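PDB 3SQZ: putative hydroxymethylglutaryl-CoA synthase, which probably catalyses the condensation of acetyl-CoA with acetoacetyl-CoA to give hydroxymethylglutaryl-CoA, and binds coenzyme A. Local coordinates for residues K156-V159 with D164-V167; D199-I204 with K359-T364; T245-Y250 with V256-F261. All blocks are in the same frame, centred on the assembly; numbering follows the deposited sequence.

Contact 1 (K156-V159 with D164-V167)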
loop_
_atom_site.group_PDB
_atom_site.type_symbol
_atom_site.label_atom_id
_atom_site.label_comp_id
_atom_site.label_asym_id
_atom_site.label_seq_id
_atom_site.Cartn_x
_atom_site.Cartn_y
_atom_site.Cartn_z
ATOM N N LYS A 156 3.933 12.146 -11.669
ATOM C CA LYS A 156 4.111 11.955 -13.098
ATOM C C LYS A 156 4.076 13.293 -13.838
ATOM O O LYS A 156 4.917 13.561 -14.696
ATOM C CB LYS A 156 3.019 11.008 -13.611
ATOM C CG LYS A 156 3.210 10.492 -15.019
ATOM C CD LYS A 156 2.781 11.489 -16.062
ATOM C CE LYS A 156 2.860 10.863 -17.443
ATOM N NZ LYS A 156 2.379 11.781 -18.503
ATOM N N LEU A 157 3.101 14.135 -13.506
ATOM C CA LEU A 157 2.988 15.428 -14.171
ATOM C C LEU A 157 4.148 16.358 -13.840
ATOM O O LEU A 157 4.614 17.115 -14.691
ATOM C CB LEU A 157 1.670 16.105 -13.815
ATOM C CG LEU A 157 0.432 15.336 -14.263
ATOM C CD1 LEU A 157 -0.827 16.080 -13.850
ATOM C CD2 LEU A 157 0.459 15.072 -15.766
ATOM N N HIS A 158 4.591 16.324 -12.589
ATOM C CA HIS A 158 5.718 17.136 -12.157
ATOM C C HIS A 158 6.981 16.781 -12.944
ATOM O O HIS A 158 7.699 17.662 -13.422
ATOM C CB HIS A 158 5.930 16.963 -10.655
ATOM C CG HIS A 158 7.193 17.584 -10.146
ATOM N ND1 HIS A 158 7.283 18.909 -9.777
ATOM C CD2 HIS A 158 8.420 17.049 -9.937
ATOM C CE1 HIS A 158 8.515 19.165 -9.369
ATOM N NE2 HIS A 158 9.220 18.053 -9.450
ATOM N N VAL A 159 7.257 15.490 -13.090
ATOM C CA VAL A 159 8.442 15.078 -13.819
ATOM C C VAL A 159 8.311 15.422 -15.302
ATOM O O VAL A 159 9.274 15.825 -15.937
ATOM C CB VAL A 159 8.742 13.584 -13.623
ATOM C CG1 VAL A 159 9.876 13.146 -14.552
ATOM C CG2 VAL A 159 9.096 13.316 -12.167
ATOM N N ASP A 164 14.251 16.544 -15.593
ATOM C CA ASP A 164 15.488 16.174 -14.911
ATOM C C ASP A 164 15.266 15.802 -13.444
ATOM O O ASP A 164 16.198 15.370 -12.766
ATOM C CB ASP A 164 16.513 17.306 -15.007
ATOM N N THR A 165 14.042 15.971 -12.956
ATOM C CA THR A 165 13.764 15.748 -11.545
ATOM C C THR A 165 13.214 14.353 -11.291
ATOM O O THR A 165 12.833 13.632 -12.223
ATOM C CB THR A 165 12.763 16.793 -10.977
ATOM O OG1 THR A 165 11.455 16.556 -11.515
ATOM C CG2 THR A 165 13.201 18.214 -11.307
ATOM N N ARG A 166 13.174 13.989 -10.017
ATOM C CA ARG A 166 12.621 12.706 -9.590
ATOM C C ARG A 166 11.688 12.960 -8.423
ATOM O O ARG A 166 11.832 13.959 -7.699
ATOM C CB ARG A 166 13.738 11.728 -9.197
ATOM C CG ARG A 166 14.742 11.540 -10.311
ATOM C CD ARG A 166 15.883 10.587 -9.987
ATOM N NE ARG A 166 16.825 10.642 -11.097
ATOM C CZ ARG A 166 17.968 9.976 -11.176
ATOM N NH1 ARG A 166 18.731 10.128 -12.247
ATOM N NH2 ARG A 166 18.353 9.171 -10.200
ATOM N N VAL A 167 10.721 12.068 -8.236
ATOM C CA VAL A 167 9.761 12.229 -7.151
ATOM C C VAL A 167 9.673 10.929 -6.373
ATOM O O VAL A 167 9.665 9.845 -6.959
ATOM C CB VAL A 167 8.357 12.616 -7.685
ATOM C CG1 VAL A 167 7.348 12.706 -6.548
ATOM C CG2 VAL A 167 8.430 13.924 -8.455
#
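His158 and Val159, on consecutive positions of the helix, both meet the branch CG2 of Val167. The imidazole reaches it with CD2, 3.5 Å from Val167 CG2, in an oblique approach that favours neither the face nor the edge of the ring. Val159 CG2 lies 3.8 Å from the same methyl, Val167 CG2, and the two valines run past each other in opposite directions. Val159 also covers the backbone just before the strand: CG1 and CG2 of Val159 are each 3.8 Å from Thr165 O. The histidine carries its ring to the strand because CG stands anti to the backbone N (chi1 171°), and its axis makes about a right angle with the side chain of Thr165. His158 NE2 and Thr165 OG1 are 3.4 Å apart.

These residues flank the turn between helix 147-161 and strand 166-175, the second half of a beta-alpha-beta crossover in the thiolase fold. The crossover starts from strand 137-141 and passes strand 105-111, which lies between the two parallel strands in the sheet.

Hydrogen bonds to two residues outside the segments limit the rotation of these groups. NE2 of His158 is hydrogen-bonded to Asp106 OD1, and Thr165 OG1 to His162 O, within the turn itself. The ring of His162 also meets that of His158, with planes at about 60°. Further out, Arg166 points away from the helix and forms salt bridges with Glu100 and Asp101, while Ile37 of strand 37-45 packs against Val159 and Lys156.

Contact 2 (D199-I204 with K359-T364)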
loop_
_atom_site.group_PDB
_atom_site.type_symbol
_atom_site.label_atom_id
_atom_site.label_comp_id
_atom_site.label_asym_id
_atom_site.label_seq_id
_atom_site.Cartn_x
_atom_site.Cartn_y
_atom_site.Cartn_z
ATOM N N ASP A 199 12.052 8.065 -18.355
ATOM C CA ASP A 199 12.675 6.816 -18.782
ATOM C C ASP A 199 12.729 5.802 -17.646
ATOM O O ASP A 199 13.791 5.275 -17.302
ATOM C CB ASP A 199 14.054 7.099 -19.355
ATOM C CG ASP A 199 13.986 7.991 -20.572
ATOM O OD1 ASP A 199 13.057 7.797 -21.388
ATOM O OD2 ASP A 199 14.831 8.900 -20.701
ATOM N N PRO A 200 11.563 5.509 -17.068
ATOM C CA PRO A 200 11.500 4.583 -15.936
ATOM C C PRO A 200 11.857 3.158 -16.342
ATOM O O PRO A 200 11.609 2.734 -17.475
ATOM C CB PRO A 200 10.029 4.638 -15.540
ATOM C CG PRO A 200 9.332 4.932 -16.816
ATOM C CD PRO A 200 10.218 5.909 -17.522
ATOM N N ARG A 201 12.389 2.404 -15.389
ATOM C CA ARG A 201 12.819 1.039 -15.659
ATOM C C ARG A 201 11.763 -0.032 -15.398
ATOM O O ARG A 201 11.981 -1.182 -15.765
ATOM C CB ARG A 201 14.120 0.739 -14.913
ATOM C CG ARG A 201 15.309 1.415 -15.565
ATOM C CD ARG A 201 16.575 1.310 -14.757
ATOM N NE ARG A 201 16.476 2.089 -13.530
ATOM C CZ ARG A 201 17.445 2.187 -12.631
ATOM N NH1 ARG A 201 18.594 1.543 -12.811
ATOM N NH2 ARG A 201 17.261 2.927 -11.549
ATOM N N ILE A 202 10.630 0.330 -14.798
ATOM C CA ILE A 202 9.585 -0.657 -14.536
ATOM C C ILE A 202 8.299 -0.409 -15.322
ATOM O O ILE A 202 7.919 -1.236 -16.153
ATOM C CB ILE A 202 9.259 -0.813 -13.032
ATOM C CG1 ILE A 202 10.509 -1.236 -12.256
ATOM C CG2 ILE A 202 8.123 -1.817 -12.834
ATOM C CD1 ILE A 202 10.299 -1.297 -10.754
ATOM N N LEU A 203 7.636 0.723 -15.074
ATOM C CA LEU A 203 6.298 0.931 -15.609
ATOM C C LEU A 203 6.128 2.353 -16.119
ATOM O O LEU A 203 6.205 3.313 -15.347
ATOM C CB LEU A 203 5.232 0.643 -14.541
ATOM C CG LEU A 203 3.789 0.492 -15.035
ATOM C CD1 LEU A 203 3.591 -0.849 -15.734
ATOM C CD2 LEU A 203 2.787 0.664 -13.892
ATOM N N ILE A 204 5.866 2.486 -17.412
ATOM C CA ILE A 204 5.500 3.774 -17.982
ATOM C C ILE A 204 4.054 4.071 -17.620
ATOM O O ILE A 204 3.173 3.234 -17.831
ATOM C CB ILE A 204 5.628 3.737 -19.512
ATOM C CG1 ILE A 204 7.081 3.478 -19.910
ATOM C CG2 ILE A 204 5.134 5.038 -20.128
ATOM C CD1 ILE A 204 7.243 2.906 -21.300
ATOM N N LYS A 359 12.449 -6.684 -14.669
ATOM C CA LYS A 359 12.774 -7.704 -13.681
ATOM C C LYS A 359 14.069 -7.388 -12.941
ATOM O O LYS A 359 14.249 -7.810 -11.800
ATOM C CB LYS A 359 12.843 -9.093 -14.328
ATOM C CG LYS A 359 11.494 -9.635 -14.770
ATOM C CD LYS A 359 11.649 -10.851 -15.662
ATOM C CE LYS A 359 10.318 -11.506 -15.913
ATOM N NZ LYS A 359 10.392 -12.504 -17.015
ATOM N N GLU A 360 14.961 -6.636 -13.587
ATOM C CA GLU A 360 16.236 -6.243 -12.982
ATOM C C GLU A 360 16.054 -5.350 -11.762
ATOM O O GLU A 360 16.978 -5.197 -10.965
ATOM C CB GLU A 360 17.116 -5.509 -14.006
ATOM C CG GLU A 360 17.451 -6.313 -15.252
ATOM C CD GLU A 360 18.130 -5.480 -16.336
ATOM O OE1 GLU A 360 18.210 -4.240 -16.193
ATOM O OE2 GLU A 360 18.584 -6.070 -17.337
ATOM N N GLN A 361 14.884 -4.731 -11.641
ATOM C CA GLN A 361 14.624 -3.819 -10.532
ATOM C C GLN A 361 13.889 -4.500 -9.388
ATOM O O GLN A 361 13.620 -3.871 -8.372
ATOM C CB GLN A 361 13.822 -2.602 -11.008
ATOM C CG GLN A 361 14.486 -1.787 -12.102
ATOM C CD GLN A 361 15.948 -1.488 -11.820
ATOM O OE1 GLN A 361 16.795 -1.649 -12.699
ATOM N NE2 GLN A 361 16.255 -1.064 -10.598
ATOM N N LEU A 362 13.570 -5.783 -9.550
ATOM C CA LEU A 362 12.727 -6.494 -8.589
ATOM C C LEU A 362 13.557 -7.352 -7.648
ATOM O O LEU A 362 14.777 -7.460 -7.789
ATOM C CB LEU A 362 11.711 -7.373 -9.328
ATOM C CG LEU A 362 10.825 -6.697 -10.375
ATOM C CD1 LEU A 362 9.918 -7.713 -11.064
ATOM C CD2 LEU A 362 10.020 -5.573 -9.741
ATOM N N GLN A 363 12.886 -7.962 -6.677
ATOM C CA GLN A 363 13.518 -8.927 -5.781
ATOM C C GLN A 363 12.869 -10.284 -5.959
ATOM O O GLN A 363 11.683 -10.367 -6.283
ATOM C CB GLN A 363 13.418 -8.469 -4.324
ATOM C CG GLN A 363 14.188 -7.186 -4.040
ATOM C CD GLN A 363 14.075 -6.724 -2.600
ATOM O OE1 GLN A 363 13.501 -7.409 -1.762
ATOM N NE2 GLN A 363 14.618 -5.547 -2.310
ATOM N N THR A 364 13.644 -11.340 -5.746
ATOM C CA THR A 364 13.148 -12.703 -5.907
ATOM C C THR A 364 12.869 -13.418 -4.594
ATOM O O THR A 364 12.217 -14.456 -4.592
ATOM C CB THR A 364 14.126 -13.571 -6.711
ATOM O OG1 THR A 364 15.416 -13.509 -6.092
ATOM C CG2 THR A 364 14.205 -13.095 -8.152
#
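The polar part of this contact is a layered approach of Gln361 to Arg201. The carboxamide lies over one face of the guanidinium, with Gln361 NE2 4.0 Å above the centre of that group and the two planes 32° apart. Gln361 OE1 lies over the same face, off its centre, and is 3.6 Å from Arg201 CD. Such stacking does not use the N-H directions of the arginine, and Arg201 NH2 forms its salt bridge with Asp40 outside the segments. A bend at chi2 (-47°) folds the glutamine amide over the arginine, whose own chain turns at chi3.

Apolar contact is made by the stem of the same glutamine. Gln361 CB sits 3.8 Å from Ile202 CD1, and Gln361 CG is 3.8 Å from Arg201 CB. A longer approach, 4.4 Å between Ile202 CD1 and Leu362 CD2, extends the patch toward helix 315-326, where Leu324 touches both residues.

Backbone bonds shape each side separately. Leu362 N donates to Lys359 O, closing the 3-10 turn that presents Gln361. On the other segment Ile202 and Leu203 both face Ile39 of strand 37-45, a classic beta bulge at the start of strand 203-213.

Contact 3 (T245-Y250 with V256-F261)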
loop_
_atom_site.group_PDB
_atom_site.type_symbol
_atom_site.label_atom_id
_atom_site.label_comp_id
_atom_site.label_asym_id
_atom_site.label_seq_id
_atom_site.Cartn_x
_atom_site.Cartn_y
_atom_site.Cartn_z
ATOM N N THR A 245 -18.865 1.096 -12.307
ATOM C CA THR A 245 -19.246 2.334 -12.980
ATOM C C THR A 245 -18.036 3.096 -13.511
ATOM O O THR A 245 -18.092 3.696 -14.584
ATOM C CB THR A 245 -20.119 3.249 -12.083
ATOM O OG1 THR A 245 -19.433 3.539 -10.859
ATOM C CG2 THR A 245 -21.455 2.585 -11.775
ATOM N N THR A 246 -16.933 3.080 -12.766
ATOM C CA THR A 246 -15.739 3.777 -13.229
ATOM C C THR A 246 -15.135 3.049 -14.432
ATOM O O THR A 246 -14.727 3.673 -15.408
ATOM C CB THR A 246 -14.702 3.961 -12.107
ATOM O OG1 THR A 246 -15.335 4.565 -10.969
ATOM C CG2 THR A 246 -13.563 4.859 -12.575
ATOM N N TRP A 247 -15.110 1.723 -14.377
ATOM C CA TRP A 247 -14.564 0.943 -15.486
ATOM C C TRP A 247 -15.422 1.074 -16.745
ATOM O O TRP A 247 -14.894 1.176 -17.856
ATOM C CB TRP A 247 -14.390 -0.515 -15.061
ATOM C CG TRP A 247 -13.981 -1.475 -16.151
ATOM C CD1 TRP A 247 -14.641 -2.613 -16.505
ATOM C CD2 TRP A 247 -12.816 -1.410 -17.003
ATOM N NE1 TRP A 247 -13.977 -3.256 -17.517
ATOM C CE2 TRP A 247 -12.857 -2.540 -17.848
ATOM C CE3 TRP A 247 -11.752 -0.507 -17.139
ATOM C CZ2 TRP A 247 -11.880 -2.794 -18.811
ATOM C CZ3 TRP A 247 -10.778 -0.765 -18.104
ATOM C CH2 TRP A 247 -10.854 -1.900 -18.927
ATOM N N ALA A 248 -16.742 1.085 -16.583
ATOM C CA ALA A 248 -17.620 1.269 -17.734
ATOM C C ALA A 248 -17.323 2.602 -18.415
ATOM O O ALA A 248 -17.195 2.675 -19.640
ATOM C CB ALA A 248 -19.081 1.196 -17.319
ATOM N N GLU A 249 -17.212 3.659 -17.620
ATOM C CA GLU A 249 -16.982 4.983 -18.177
ATOM C C GLU A 249 -15.573 5.108 -18.761
ATOM O O GLU A 249 -15.375 5.782 -19.773
ATOM C CB GLU A 249 -17.257 6.058 -17.123
ATOM C CG GLU A 249 -17.112 7.497 -17.615
ATOM C CD GLU A 249 -18.154 7.906 -18.646
ATOM O OE1 GLU A 249 -19.172 7.197 -18.814
ATOM O OE2 GLU A 249 -17.947 8.955 -19.291
ATOM N N TYR A 250 -14.603 4.441 -18.137
ATOM C CA TYR A 250 -13.226 4.435 -18.624
ATOM C C TYR A 250 -13.153 3.848 -20.038
ATOM O O TYR A 250 -12.543 4.419 -20.943
ATOM C CB TYR A 250 -12.318 3.636 -17.675
ATOM C CG TYR A 250 -10.851 3.782 -17.996
ATOM C CD1 TYR A 250 -10.077 4.738 -17.350
ATOM C CD2 TYR A 250 -10.238 2.970 -18.947
ATOM C CE1 TYR A 250 -8.737 4.895 -17.649
ATOM C CE2 TYR A 250 -8.899 3.120 -19.253
ATOM C CZ TYR A 250 -8.154 4.086 -18.605
ATOM O OH TYR A 250 -6.825 4.245 -18.902
ATOM N N VAL A 256 -10.977 1.313 -24.833
ATOM C CA VAL A 256 -10.237 0.119 -24.469
ATOM C C VAL A 256 -11.188 -0.939 -23.950
ATOM O O VAL A 256 -12.360 -0.665 -23.660
ATOM C CB VAL A 256 -9.172 0.399 -23.389
ATOM C CG1 VAL A 256 -8.130 1.378 -23.910
ATOM C CG2 VAL A 256 -9.831 0.909 -22.111
ATOM N N SER A 257 -10.666 -2.153 -23.846
ATOM C CA SER A 257 -11.423 -3.206 -23.202
ATOM C C SER A 257 -10.477 -4.117 -22.453
ATOM O O SER A 257 -9.265 -3.895 -22.433
ATOM C CB SER A 257 -12.241 -3.992 -24.215
ATOM O OG SER A 257 -11.387 -4.807 -24.984
ATOM N N LEU A 258 -11.049 -5.107 -21.784
ATOM C CA LEU A 258 -10.272 -6.013 -20.959
ATOM C C LEU A 258 -9.119 -6.611 -21.761
ATOM O O LEU A 258 -8.017 -6.782 -21.240
ATOM C CB LEU A 258 -11.173 -7.130 -20.421
ATOM C CG LEU A 258 -12.409 -6.726 -19.607
ATOM C CD1 LEU A 258 -13.424 -7.863 -19.587
ATOM C CD2 LEU A 258 -12.036 -6.300 -18.191
ATOM N N THR A 259 -9.367 -6.909 -23.032
ATOM C CA THR A 259 -8.382 -7.601 -23.857
ATOM C C THR A 259 -7.148 -6.760 -24.205
ATOM O O THR A 259 -6.173 -7.281 -24.748
ATOM C CB THR A 259 -9.020 -8.159 -25.150
ATOM O OG1 THR A 259 -9.712 -7.108 -25.831
ATOM C CG2 THR A 259 -10.004 -9.289 -24.834
ATOM N N ASP A 260 -7.177 -5.470 -23.887
ATOM C CA ASP A 260 -6.001 -4.630 -24.112
ATOM C C ASP A 260 -4.942 -4.802 -23.029
ATOM O O ASP A 260 -3.817 -4.323 -23.166
ATOM C CB ASP A 260 -6.410 -3.163 -24.224
ATOM C CG ASP A 260 -7.214 -2.888 -25.473
ATOM O OD1 ASP A 260 -6.793 -3.346 -26.555
ATOM O OD2 ASP A 260 -8.273 -2.238 -25.379
ATOM N N PHE A 261 -5.296 -5.516 -21.965
ATOM C CA PHE A 261 -4.440 -5.603 -20.789
ATOM C C PHE A 261 -3.997 -7.026 -20.506
ATOM O O PHE A 261 -4.733 -7.977 -20.758
ATOM C CB PHE A 261 -5.169 -4.995 -19.594
ATOM C CG PHE A 261 -5.554 -3.572 -19.826
ATOM C CD1 PHE A 261 -4.609 -2.570 -19.694
ATOM C CD2 PHE A 261 -6.829 -3.236 -20.250
ATOM C CE1 PHE A 261 -4.935 -1.254 -19.946
ATOM C CE2 PHE A 261 -7.163 -1.919 -20.502
ATOM C CZ PHE A 261 -6.214 -0.930 -20.353
#
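Trp247 projects the six-membered end of its indole from helix 232-254 into a hollow made by Val256, the Ser257-Leu258 backbone, Leu258 and Phe261. In this thiolase-fold protein the hollow belongs to the connection that leads from the helix to strand 263-266, the outermost strand at one side of the large mixed sheet.

The walls of the hollow can be assigned atom by atom. Leu258 CD2 comes in obliquely, 3.6 Å from Trp247 CZ2, and also lies close to Trp247 NE1. The backbone forms the floor: Ser257 C is 4.1 Å from Trp247 CZ2, and Leu258 N lies in the plane of the indole, at its edge. Phe261 closes another side with CE2, 4.0 Å from Trp247 CH2; this atom lies at the indole edge, whereas Trp247 CH2 meets the phenyl ring obliquely. With chi1 at 173° the indole extends away from its own backbone nitrogen and out to the loop. An edge-to-face contact with Phe264 packs the indole against the strand that follows.

A second bump comes from the loop: Val256 CG2 meets the edge of the Tyr250 ring, 3.7 Å from Tyr250 CE2 and 3.8 Å from Tyr250 CD2. The same methyl is 4.4 Å from Trp247 CH2, so it adjoins both aromatic residues. Tyr250 is fixed at its far end by a hydrogen bond from OH to Glu208 O, and its ring also meets Phe254.

Within the loop, backbone bonds from Asp260 N to Ser257 O and from Phe261 N to Leu258 O accompany the 3-10 turn at 258-260, and Ser257 N donates to Asp260 OD2 at 2.8 Å, with an N-H...O angle of 158°, meeting the anti side of the carboxylate 29° out of its plane.

From the N terminus, contact 1 comes first, closing the short turn from helix 147-161 into strand 166-175. The chain then runs through strand 188-198 and opens contact 2 at 199-204. Before that contact closes at 359-364, contact 3 joins helix 232-254 to the loop leading into strand 263-266, so contact 3 is nested inside contact 2; none of the three cross. Contact 2 ties the start of strand 203-213 to the segment after strand 346-354. Contacts 1 and 2 reach the same sheet, with centres about 17 Å apart, whereas the centre of contact 3 lies about 27 Å from that of contact 1.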